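Local coordinates for outer membrane protein YopM (Yersinia pestis, PDB 1JL5), which probably acts as a secreted leucine-rich-repeat effector that alters host cell physiology and promotes bacterial survival in host tissues, at residues L76-N79 against N80-L83; S127-P130 against P131-Y135; P189-Q192 against N193-F196; L96-C100 against N101-E105; P87-P90 against P91-S95. All coordinates share one frame; numbering follows the deposited sequence.

Contact 1 of 5, residues L76-N79 against N80-L83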
# COMPACT_ATOMS: atom_id res chain seq x y z
N LEU A 76 -16.68 -34.31 -15.19
CA LEU A 76 -16.74 -33.43 -16.34
C LEU A 76 -16.24 -32.11 -15.79
O LEU A 76 -16.82 -31.56 -14.86
CB LEU A 76 -18.18 -33.28 -16.82
CG LEU A 76 -18.39 -32.13 -17.81
CD1 LEU A 76 -17.53 -32.33 -19.04
CD2 LEU A 76 -19.87 -32.05 -18.17
N GLU A 77 -15.16 -31.60 -16.37
CA GLU A 77 -14.60 -30.35 -15.90
C GLU A 77 -14.68 -29.29 -16.99
O GLU A 77 -13.99 -29.37 -18.00
CB GLU A 77 -13.15 -30.58 -15.45
CG GLU A 77 -12.50 -29.37 -14.81
CD GLU A 77 -11.78 -28.50 -15.81
OE1 GLU A 77 -10.76 -28.96 -16.36
OE2 GLU A 77 -12.23 -27.37 -16.05
N LEU A 78 -15.54 -28.31 -16.75
CA LEU A 78 -15.75 -27.22 -17.70
C LEU A 78 -15.41 -25.90 -17.03
O LEU A 78 -16.12 -24.91 -17.20
CB LEU A 78 -17.21 -27.21 -18.13
CG LEU A 78 -17.72 -28.54 -18.67
CD1 LEU A 78 -19.22 -28.47 -18.89
CD2 LEU A 78 -16.99 -28.86 -19.96
N ASN A 79 -14.32 -25.88 -16.28
CA ASN A 79 -13.93 -24.67 -15.58
C ASN A 79 -13.50 -23.53 -16.47
O ASN A 79 -12.82 -23.72 -17.47
CB ASN A 79 -12.81 -24.94 -14.58
CG ASN A 79 -13.22 -25.90 -13.50
OD1 ASN A 79 -14.40 -25.97 -13.13
ND2 ASN A 79 -12.26 -26.63 -12.95
N ASN A 80 -13.91 -22.34 -16.07
CA ASN A 80 -13.55 -21.12 -16.77
C ASN A 80 -13.73 -21.18 -18.28
O ASN A 80 -12.83 -20.80 -19.03
CB ASN A 80 -12.10 -20.77 -16.42
CG ASN A 80 -11.79 -19.33 -16.69
OD1 ASN A 80 -12.58 -18.45 -16.36
ND2 ASN A 80 -10.63 -19.07 -17.29
N LEU A 81 -14.89 -21.65 -18.71
CA LEU A 81 -15.17 -21.73 -20.14
C LEU A 81 -16.17 -20.66 -20.51
O LEU A 81 -16.68 -20.63 -21.63
CB LEU A 81 -15.70 -23.12 -20.49
CG LEU A 81 -14.68 -24.24 -20.28
CD1 LEU A 81 -15.26 -25.57 -20.75
CD2 LEU A 81 -13.41 -23.90 -21.05
N GLY A 82 -16.46 -19.78 -19.56
CA GLY A 82 -17.39 -18.70 -19.80
C GLY A 82 -18.77 -19.17 -20.20
O GLY A 82 -19.54 -18.43 -20.81
N LEU A 83 -19.10 -20.41 -19.84
CA LEU A 83 -20.39 -20.97 -20.19
C LEU A 83 -21.54 -20.30 -19.46
O LEU A 83 -21.57 -20.27 -18.23
CB LEU A 83 -20.39 -22.46 -19.88
CG LEU A 83 -19.16 -23.18 -20.43
CD1 LEU A 83 -19.28 -24.67 -20.15
CD2 LEU A 83 -19.04 -22.92 -21.93
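A local, largely apolar contact folds the chain back on itself where strand 75-77 runs out into the loop that follows it, Leu-78 receiving Leu-81 and Leu-83 from the far limb of the bend. CB of Leu-78 lies 3.7 Å from CD1 of Leu-81, and CD1 of Leu-83 approaches the same CB at 3.8 Å. The two leucines meet Leu-78 differently: Leu-81 slants across it, whereas Leu-83 crosses it at nearly a right angle. CG of Leu-81 also rests against the backbone, 3.5 Å from Leu-78 O. In Leu-78, CG stands anti to the carbonyl carbon (chi1 -54°), which brings CD1 within 4.0 Å of Leu-83 CD1. Such a strand followed by a leucine-lined bend is the conserved half of a leucine-rich repeat, here LRR 1. Several of its backbone atoms are bonded by the next repeat, through the side chain of Asn-101. Asn-79 OD1 accepts from the Ser-99 amide. On the N-terminal side, Arg-64 and Ala-61 of helix 58-71 pack on the leucines, while Tyr-300 of a second subunit rests on Asn-80 and Leu-81.

Contact 2 of 5, residues S127-P130 against P131-Y135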
# COMPACT_ATOMS: atom_id res chain seq x y z
N SER A 127 -31.49 -26.72 -8.02
CA SER A 127 -32.61 -27.63 -7.97
C SER A 127 -32.26 -28.55 -6.81
O SER A 127 -31.12 -28.55 -6.35
CB SER A 127 -32.71 -28.43 -9.26
OG SER A 127 -32.99 -27.56 -10.35
N ASP A 128 -33.23 -29.31 -6.33
CA ASP A 128 -32.96 -30.21 -5.23
C ASP A 128 -31.74 -31.01 -5.61
O ASP A 128 -31.60 -31.46 -6.75
CB ASP A 128 -34.16 -31.12 -4.98
CG ASP A 128 -35.39 -30.34 -4.58
OD1 ASP A 128 -35.21 -29.29 -3.93
OD2 ASP A 128 -36.51 -30.77 -4.91
N LEU A 129 -30.84 -31.18 -4.66
CA LEU A 129 -29.60 -31.88 -4.89
C LEU A 129 -29.73 -33.32 -5.32
O LEU A 129 -30.68 -34.02 -4.94
CB LEU A 129 -28.73 -31.83 -3.63
CG LEU A 129 -28.46 -30.43 -3.07
CD1 LEU A 129 -27.56 -30.56 -1.85
CD2 LEU A 129 -27.81 -29.56 -4.14
N PRO A 130 -28.78 -33.79 -6.13
CA PRO A 130 -28.79 -35.17 -6.60
C PRO A 130 -28.68 -35.98 -5.31
O PRO A 130 -27.90 -35.62 -4.42
CB PRO A 130 -27.52 -35.25 -7.45
CG PRO A 130 -27.37 -33.86 -7.96
CD PRO A 130 -27.69 -33.03 -6.76
N PRO A 131 -29.44 -37.07 -5.18
CA PRO A 131 -29.40 -37.89 -3.97
C PRO A 131 -28.03 -38.31 -3.47
O PRO A 131 -27.81 -38.44 -2.28
CB PRO A 131 -30.28 -39.09 -4.34
CG PRO A 131 -30.05 -39.21 -5.81
CD PRO A 131 -30.15 -37.78 -6.27
N LEU A 132 -27.09 -38.50 -4.39
CA LEU A 132 -25.76 -38.94 -4.01
C LEU A 132 -24.75 -37.81 -3.83
O LEU A 132 -23.56 -38.06 -3.62
CB LEU A 132 -25.22 -39.91 -5.06
CG LEU A 132 -26.12 -41.10 -5.41
CD1 LEU A 132 -25.42 -41.97 -6.44
CD2 LEU A 132 -26.44 -41.91 -4.16
N LEU A 133 -25.21 -36.56 -3.90
CA LEU A 133 -24.29 -35.45 -3.77
C LEU A 133 -23.46 -35.51 -2.49
O LEU A 133 -23.99 -35.53 -1.38
CB LEU A 133 -25.03 -34.12 -3.84
CG LEU A 133 -24.10 -32.98 -4.27
CD1 LEU A 133 -23.58 -33.28 -5.67
CD2 LEU A 133 -24.82 -31.64 -4.23
N GLU A 134 -22.15 -35.56 -2.67
CA GLU A 134 -21.21 -35.61 -1.56
C GLU A 134 -20.56 -34.24 -1.41
O GLU A 134 -20.26 -33.80 -0.30
CB GLU A 134 -20.14 -36.65 -1.84
CG GLU A 134 -20.62 -38.08 -1.70
CD GLU A 134 -19.60 -39.08 -2.22
OE1 GLU A 134 -18.42 -38.70 -2.34
OE2 GLU A 134 -19.99 -40.23 -2.50
N TYR A 135 -20.34 -33.59 -2.54
CA TYR A 135 -19.70 -32.28 -2.54
C TYR A 135 -20.57 -31.28 -3.28
O TYR A 135 -20.89 -31.45 -4.45
CB TYR A 135 -18.33 -32.39 -3.21
CG TYR A 135 -17.47 -31.15 -3.10
CD1 TYR A 135 -17.90 -29.92 -3.60
CD2 TYR A 135 -16.21 -31.20 -2.50
CE1 TYR A 135 -17.10 -28.79 -3.52
CE2 TYR A 135 -15.41 -30.07 -2.41
CZ TYR A 135 -15.86 -28.87 -2.92
OH TYR A 135 -15.06 -27.75 -2.84
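Leu-129 and Leu-133 bring their methyl groups together across a type I turn entered through Pro-130, with Pro-131 and Leu-132 at its corner. The apolar part of the contact converges on one atom, CD2 of Leu-133. Both methyls of Leu-129 reach it, CD2 at 3.6 Å and CD1 at 3.8 Å, so this methyl sits against the forked end of the other leucine as the two side chains pass at a slant. It also comes within 4.1 Å of CD in the Pro-130 ring. Leu-133 gets there with its CG anti to the backbone N (chi1 -157°), while CG of Leu-129 is anti to its own carbonyl carbon. The two proline rings follow one another along the chain, CB of Pro-130 standing 3.8 Å from CD of Pro-131.

The polar part is a single backbone bond. Leu-133 N donates to Pro-130 O at 2.9 Å in a nearly straight bond (165° at the hydrogen); the donor stands well above the carbonyl plane. It closes the beta turn from Pro-130 to Leu-133.

Around the bend, Leu-149 touches Leu-129, Leu-109 touches Pro-130, and Leu-116 of strand 115-117 meets Leu-133, so the leucines face neighbouring repeats. The turn carries the chain from LRR 3 into LRR 4 and strand 135-137. Pro-131, at the second position of the turn, has no amide hydrogen to offer, and its ring restrains phi. The bend is therefore held by one backbone hydrogen bond and the fixed phi of Pro-131 at the exposed corner, and by methyl packing within.

Contact 3 of 5, residues P189-Q192 against N193-F196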
# COMPACT_ATOMS: atom_id res chain seq x y z
N PRO A 189 -27.96 -22.84 10.69
CA PRO A 189 -28.90 -23.84 11.18
C PRO A 189 -28.25 -24.52 12.37
O PRO A 189 -27.07 -24.29 12.65
CB PRO A 189 -29.07 -24.77 9.98
CG PRO A 189 -27.73 -24.68 9.31
CD PRO A 189 -27.44 -23.20 9.36
N GLU A 190 -29.02 -25.33 13.09
CA GLU A 190 -28.47 -26.03 14.24
C GLU A 190 -27.29 -26.84 13.74
O GLU A 190 -27.33 -27.42 12.66
CB GLU A 190 -29.53 -26.96 14.83
CG GLU A 190 -29.04 -27.79 15.99
CD GLU A 190 -30.14 -28.59 16.63
OE1 GLU A 190 -30.81 -29.36 15.90
OE2 GLU A 190 -30.34 -28.46 17.86
N LEU A 191 -26.22 -26.87 14.52
CA LEU A 191 -25.02 -27.57 14.11
C LEU A 191 -24.58 -28.64 15.09
O LEU A 191 -23.98 -29.64 14.71
CB LEU A 191 -23.88 -26.57 13.95
CG LEU A 191 -24.16 -25.35 13.08
CD1 LEU A 191 -23.07 -24.30 13.29
CD2 LEU A 191 -24.27 -25.77 11.63
N GLN A 192 -24.88 -28.42 16.37
CA GLN A 192 -24.47 -29.33 17.43
C GLN A 192 -24.80 -30.80 17.18
O GLN A 192 -24.14 -31.67 17.72
CB GLN A 192 -25.07 -28.88 18.76
CG GLN A 192 -26.57 -29.09 18.90
CD GLN A 192 -27.14 -28.35 20.09
OE1 GLN A 192 -26.58 -28.39 21.19
NE2 GLN A 192 -28.25 -27.66 19.87
N ASN A 193 -25.81 -31.07 16.36
CA ASN A 193 -26.19 -32.44 16.08
C ASN A 193 -25.57 -33.02 14.83
O ASN A 193 -25.93 -34.12 14.39
CB ASN A 193 -27.71 -32.57 16.02
CG ASN A 193 -28.37 -32.18 17.33
OD1 ASN A 193 -27.97 -32.66 18.39
ND2 ASN A 193 -29.37 -31.31 17.26
N LEU A 194 -24.64 -32.28 14.23
CA LEU A 194 -23.95 -32.76 13.05
C LEU A 194 -22.76 -33.54 13.57
O LEU A 194 -21.76 -32.97 13.99
CB LEU A 194 -23.49 -31.59 12.17
CG LEU A 194 -24.50 -30.98 11.19
CD1 LEU A 194 -25.87 -31.64 11.32
CD2 LEU A 194 -24.60 -29.49 11.44
N PRO A 195 -22.86 -34.87 13.56
CA PRO A 195 -21.81 -35.78 14.03
C PRO A 195 -20.48 -35.71 13.31
O PRO A 195 -19.45 -36.05 13.89
CB PRO A 195 -22.47 -37.15 13.89
CG PRO A 195 -23.29 -36.97 12.65
CD PRO A 195 -23.94 -35.63 12.91
N PHE A 196 -20.48 -35.27 12.06
CA PHE A 196 -19.24 -35.23 11.31
C PHE A 196 -18.80 -33.85 10.86
O PHE A 196 -17.82 -33.72 10.13
CB PHE A 196 -19.37 -36.15 10.10
CG PHE A 196 -19.82 -37.54 10.46
CD1 PHE A 196 -18.98 -38.39 11.17
CD2 PHE A 196 -21.09 -37.98 10.11
CE1 PHE A 196 -19.41 -39.66 11.55
CE2 PHE A 196 -21.53 -39.25 10.49
CZ PHE A 196 -20.68 -40.09 11.20
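Leu-191 O accepts the amide of Leu-194 at 2.8 Å, the bond that closes a type I beta turn over Gln-192 and Asn-193. The N-H points well at the oxygen, 161° at the hydrogen, though the donor lies above the carbonyl plane. Nearby the two leucines meet at a slant, CD2 of Leu-191 3.7 Å from CD2 of Leu-194. That same methyl of Leu-194 is drawn in against the backbone, 3.3 Å from Leu-191 CA.

A polar cluster occupies the exposed outer side. Gln-192 NE2 donates to Glu-190 OE2 at 3.0 Å, meeting the carboxylate on its anti side with a bent N-H (141°). To bring NE2 there, CG of Gln-192 lies between its backbone N and carbonyl carbon, and the chain then runs out extended. The Asn-193 amide lies alongside that of Gln-192, their planes only 21° apart.

Leu-171 backs Leu-191 from the preceding loop, and Asp-212 touches Gln-192 from the following one. The turn lies near the end of LRR 6, just ahead of LRR 7, on the return limb between strands 177-179 and 199-201, an arrangement belonging to the leucine-rich-repeat solenoid: leucines inward, polar side chains outward.

Contact 4 of 5, residues L96-C100 against N101-E105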
# COMPACT_ATOMS: atom_id res chain seq x y z
N LEU A 96 -19.44 -32.96 -11.48
CA LEU A 96 -19.58 -31.86 -12.42
C LEU A 96 -18.76 -30.70 -11.90
O LEU A 96 -19.06 -30.12 -10.87
CB LEU A 96 -21.03 -31.41 -12.54
CG LEU A 96 -21.17 -30.11 -13.34
CD1 LEU A 96 -20.61 -30.31 -14.75
CD2 LEU A 96 -22.63 -29.69 -13.39
N VAL A 97 -17.69 -30.38 -12.63
CA VAL A 97 -16.85 -29.26 -12.26
C VAL A 97 -17.04 -28.23 -13.36
O VAL A 97 -16.49 -28.38 -14.45
CB VAL A 97 -15.37 -29.68 -12.17
CG1 VAL A 97 -14.52 -28.50 -11.72
CG2 VAL A 97 -15.22 -30.85 -11.21
N ALA A 98 -17.84 -27.22 -13.08
CA ALA A 98 -18.11 -26.17 -14.05
C ALA A 98 -17.86 -24.84 -13.36
O ALA A 98 -18.64 -23.89 -13.49
CB ALA A 98 -19.54 -26.26 -14.54
N SER A 99 -16.77 -24.78 -12.62
CA SER A 99 -16.41 -23.58 -11.89
C SER A 99 -16.05 -22.47 -12.86
O SER A 99 -15.66 -22.73 -14.00
CB SER A 99 -15.20 -23.86 -11.00
OG SER A 99 -15.41 -25.03 -10.23
N CYS A 100 -16.20 -21.24 -12.40
CA CYS A 100 -15.86 -20.08 -13.19
C CYS A 100 -16.48 -20.02 -14.57
O CYS A 100 -15.78 -20.04 -15.58
CB CYS A 100 -14.34 -19.97 -13.29
SG CYS A 100 -13.55 -19.95 -11.67
N ASN A 101 -17.80 -19.94 -14.61
CA ASN A 101 -18.51 -19.82 -15.86
C ASN A 101 -19.55 -18.77 -15.55
O ASN A 101 -19.44 -18.09 -14.53
CB ASN A 101 -19.16 -21.15 -16.26
CG ASN A 101 -18.15 -22.14 -16.80
OD1 ASN A 101 -17.55 -21.92 -17.85
ND2 ASN A 101 -17.94 -23.24 -16.08
N SER A 102 -20.55 -18.62 -16.41
CA SER A 102 -21.59 -17.64 -16.18
C SER A 102 -22.91 -18.36 -16.04
O SER A 102 -23.96 -17.84 -16.42
CB SER A 102 -21.68 -16.66 -17.35
OG SER A 102 -20.46 -15.97 -17.50
N LEU A 103 -22.84 -19.57 -15.50
CA LEU A 103 -24.04 -20.37 -15.33
C LEU A 103 -25.03 -19.66 -14.43
O LEU A 103 -24.70 -19.27 -13.31
CB LEU A 103 -23.67 -21.72 -14.73
CG LEU A 103 -22.67 -22.54 -15.54
CD1 LEU A 103 -22.34 -23.81 -14.81
CD2 LEU A 103 -23.24 -22.84 -16.93
N THR A 104 -26.24 -19.48 -14.93
CA THR A 104 -27.28 -18.84 -14.14
C THR A 104 -28.24 -19.95 -13.78
O THR A 104 -29.09 -19.80 -12.91
CB THR A 104 -28.03 -17.78 -14.96
OG1 THR A 104 -28.61 -18.40 -16.12
CG2 THR A 104 -27.08 -16.68 -15.40
N GLU A 105 -28.06 -21.07 -14.45
CA GLU A 105 -28.90 -22.23 -14.24
C GLU A 105 -28.02 -23.45 -14.45
O GLU A 105 -26.99 -23.37 -15.12
CB GLU A 105 -30.03 -22.23 -15.28
CG GLU A 105 -31.36 -22.75 -14.80
CD GLU A 105 -31.96 -21.88 -13.73
OE1 GLU A 105 -31.44 -21.88 -12.59
OE2 GLU A 105 -32.96 -21.18 -14.02
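Ala-98 and Asn-101 hold the inner side of a bend that opens directly after strand 95-97. Asn-101 ND2 donates to Ala-98 O at 2.8 Å, with 154° at the hydrogen. The oxygen lies close to the plane of the Asn-101 amide, but the donor stands far above the carbonyl plane of Ala-98, so the amide reaches over the carbonyl group instead of meeting a lone pair. A chi1 of -76° sets CG of Asn-101 beside its own backbone N and turns the amide back into the bend. The Ala-98 methyl, CB, touches both Asn-101 ND2 and Leu-103 CD1, each at 3.7 Å, and the same CD1 comes to 3.9 Å from Ala-98 O as well.

The buried amide also reaches the preceding repeat. ND2 binds Leu-78 O, and OD1 takes the amides of Leu-81 and Leu-83, while Asn-121 of the following repeat serves Ala-98 O and the Leu-103 amide in the same fashion.

The outer side is looser. Cys-100 turns away from the bend, only its CB approaching Asn-101 N at 3.7 Å. Ser-102 also points away and packs on Asn-358 of a second subunit. Thr-104 and Glu-105 are exposed as the chain leaves the bend. In LRR 2 the buried Asn-101 thus lies next to Asn-121, its counterpart in the next repeat; such a row of buried asparagines, each bonded to loop backbone of the preceding repeat, is the asparagine ladder of the leucine-rich-repeat fold.

Contact 5 of 5, residues P87-P90 against P91-S95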
# COMPACT_ATOMS: atom_id res chain seq x y z
N PRO A 87 -25.16 -27.75 -21.32
CA PRO A 87 -26.17 -28.54 -22.03
C PRO A 87 -26.40 -29.74 -21.14
O PRO A 87 -25.85 -29.82 -20.04
CB PRO A 87 -25.46 -28.90 -23.32
CG PRO A 87 -24.06 -29.13 -22.83
CD PRO A 87 -23.82 -27.97 -21.89
N GLU A 88 -27.22 -30.68 -21.60
CA GLU A 88 -27.48 -31.87 -20.81
C GLU A 88 -26.12 -32.48 -20.50
O GLU A 88 -25.25 -32.53 -21.36
CB GLU A 88 -28.32 -32.85 -21.61
CG GLU A 88 -28.90 -33.96 -20.77
CD GLU A 88 -29.69 -34.95 -21.61
OE1 GLU A 88 -30.39 -34.49 -22.52
OE2 GLU A 88 -29.60 -36.16 -21.35
N LEU A 89 -25.96 -32.95 -19.27
CA LEU A 89 -24.69 -33.53 -18.85
C LEU A 89 -24.56 -35.00 -19.21
O LEU A 89 -25.55 -35.69 -19.41
CB LEU A 89 -24.55 -33.38 -17.34
CG LEU A 89 -24.64 -31.95 -16.80
CD1 LEU A 89 -24.73 -31.98 -15.29
CD2 LEU A 89 -23.44 -31.15 -17.27
N PRO A 90 -23.31 -35.49 -19.32
CA PRO A 90 -23.17 -36.91 -19.64
C PRO A 90 -24.05 -37.62 -18.61
O PRO A 90 -24.08 -37.23 -17.44
CB PRO A 90 -21.69 -37.15 -19.45
CG PRO A 90 -21.10 -35.86 -19.97
CD PRO A 90 -22.01 -34.81 -19.33
N PRO A 91 -24.78 -38.65 -19.03
CA PRO A 91 -25.70 -39.44 -18.20
C PRO A 91 -25.24 -39.94 -16.83
O PRO A 91 -26.00 -39.87 -15.86
CB PRO A 91 -26.10 -40.59 -19.12
CG PRO A 91 -24.89 -40.76 -19.99
CD PRO A 91 -24.54 -39.34 -20.32
N HIS A 92 -24.03 -40.45 -16.72
CA HIS A 92 -23.60 -40.99 -15.44
C HIS A 92 -22.50 -40.19 -14.79
O HIS A 92 -21.64 -40.72 -14.08
CB HIS A 92 -23.18 -42.45 -15.62
CG HIS A 92 -24.23 -43.27 -16.31
ND1 HIS A 92 -24.24 -43.47 -17.67
CD2 HIS A 92 -25.36 -43.85 -15.83
CE1 HIS A 92 -25.33 -44.14 -18.00
NE2 HIS A 92 -26.03 -44.38 -16.90
N LEU A 93 -22.54 -38.88 -15.02
CA LEU A 93 -21.56 -37.99 -14.45
C LEU A 93 -21.67 -38.08 -12.94
O LEU A 93 -22.76 -38.04 -12.37
CB LEU A 93 -21.83 -36.56 -14.91
CG LEU A 93 -20.70 -35.57 -14.64
CD1 LEU A 93 -19.46 -36.01 -15.40
CD2 LEU A 93 -21.13 -34.18 -15.06
N GLU A 94 -20.53 -38.24 -12.28
CA GLU A 94 -20.51 -38.32 -10.84
C GLU A 94 -19.99 -37.01 -10.30
O GLU A 94 -20.35 -36.59 -9.20
CB GLU A 94 -19.63 -39.48 -10.39
CG GLU A 94 -20.36 -40.82 -10.45
CD GLU A 94 -19.45 -41.98 -10.10
OE1 GLU A 94 -18.71 -41.87 -9.11
OE2 GLU A 94 -19.50 -43.00 -10.82
N SER A 95 -19.17 -36.35 -11.10
CA SER A 95 -18.60 -35.08 -10.70
C SER A 95 -18.71 -34.03 -11.79
O SER A 95 -18.16 -34.18 -12.88
CB SER A 95 -17.13 -35.26 -10.32
OG SER A 95 -16.53 -34.01 -10.00
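Leu-89 and Pro-90 face Leu-93 across a turn, and the way these three are set decides the contact. Leu-93 directs its CB toward the opposite limb, and its CG lies anti to the backbone N (chi1 -167°), which carries CD2 up to both. There it meets CB of Leu-89 at 4.2 Å and CD of the Pro-90 ring at 4.4 Å, a relaxed fit in which a single methyl serves both neighbours. Leu-89 presents its CB to Leu-93, while its methyls meet Leu-76 and Leu-96, on strands 75-77 and 95-97.

CB of Leu-93 lies 3.5 Å from Pro-90 O. The same oxygen accepts the Leu-93 amide at 3.3 Å, a weak hydrogen bond with 153° at the hydrogen, closing a type I beta turn. Pro-90 and Pro-91 form its entry; CB of the first stands 3.7 Å from CD of the second, and Pro-91 directs its own CB away from the preceding limb.

The turn passes from LRR 1 into LRR 2 and is covered by the N-terminal helices: Cys-68 of helix 58-71 touches both Pro-90 and Leu-93, and Tyr-39 of helix 36-48 lies on Pro-91. Leu-76 of strand 75-77 also packs on Pro-90 and Leu-93, so that the turn touches both the helical cap and the first strand of the solenoid.

From the N terminus, contact 1 bends the chain after strand 75-77, contact 5 turns it from LRR 1 into LRR 2 before strand 95-97, and contact 4 repeats the post-strand bend one repeat later. Contact 2 turns the chain ahead of strand 135-137, and contact 3 lies farther on, between strands 177-179 and 199-201. All five follow in series; none nests or crosses. Contacts 1 and 4 lie stacked with centres about 6 Å apart, joining neighbouring parallel strands, and both touch contact 5, whose Leu-89 packs on Leu-96. Contacts 2 and 3 touch none of the others and mark later return turns of the solenoid.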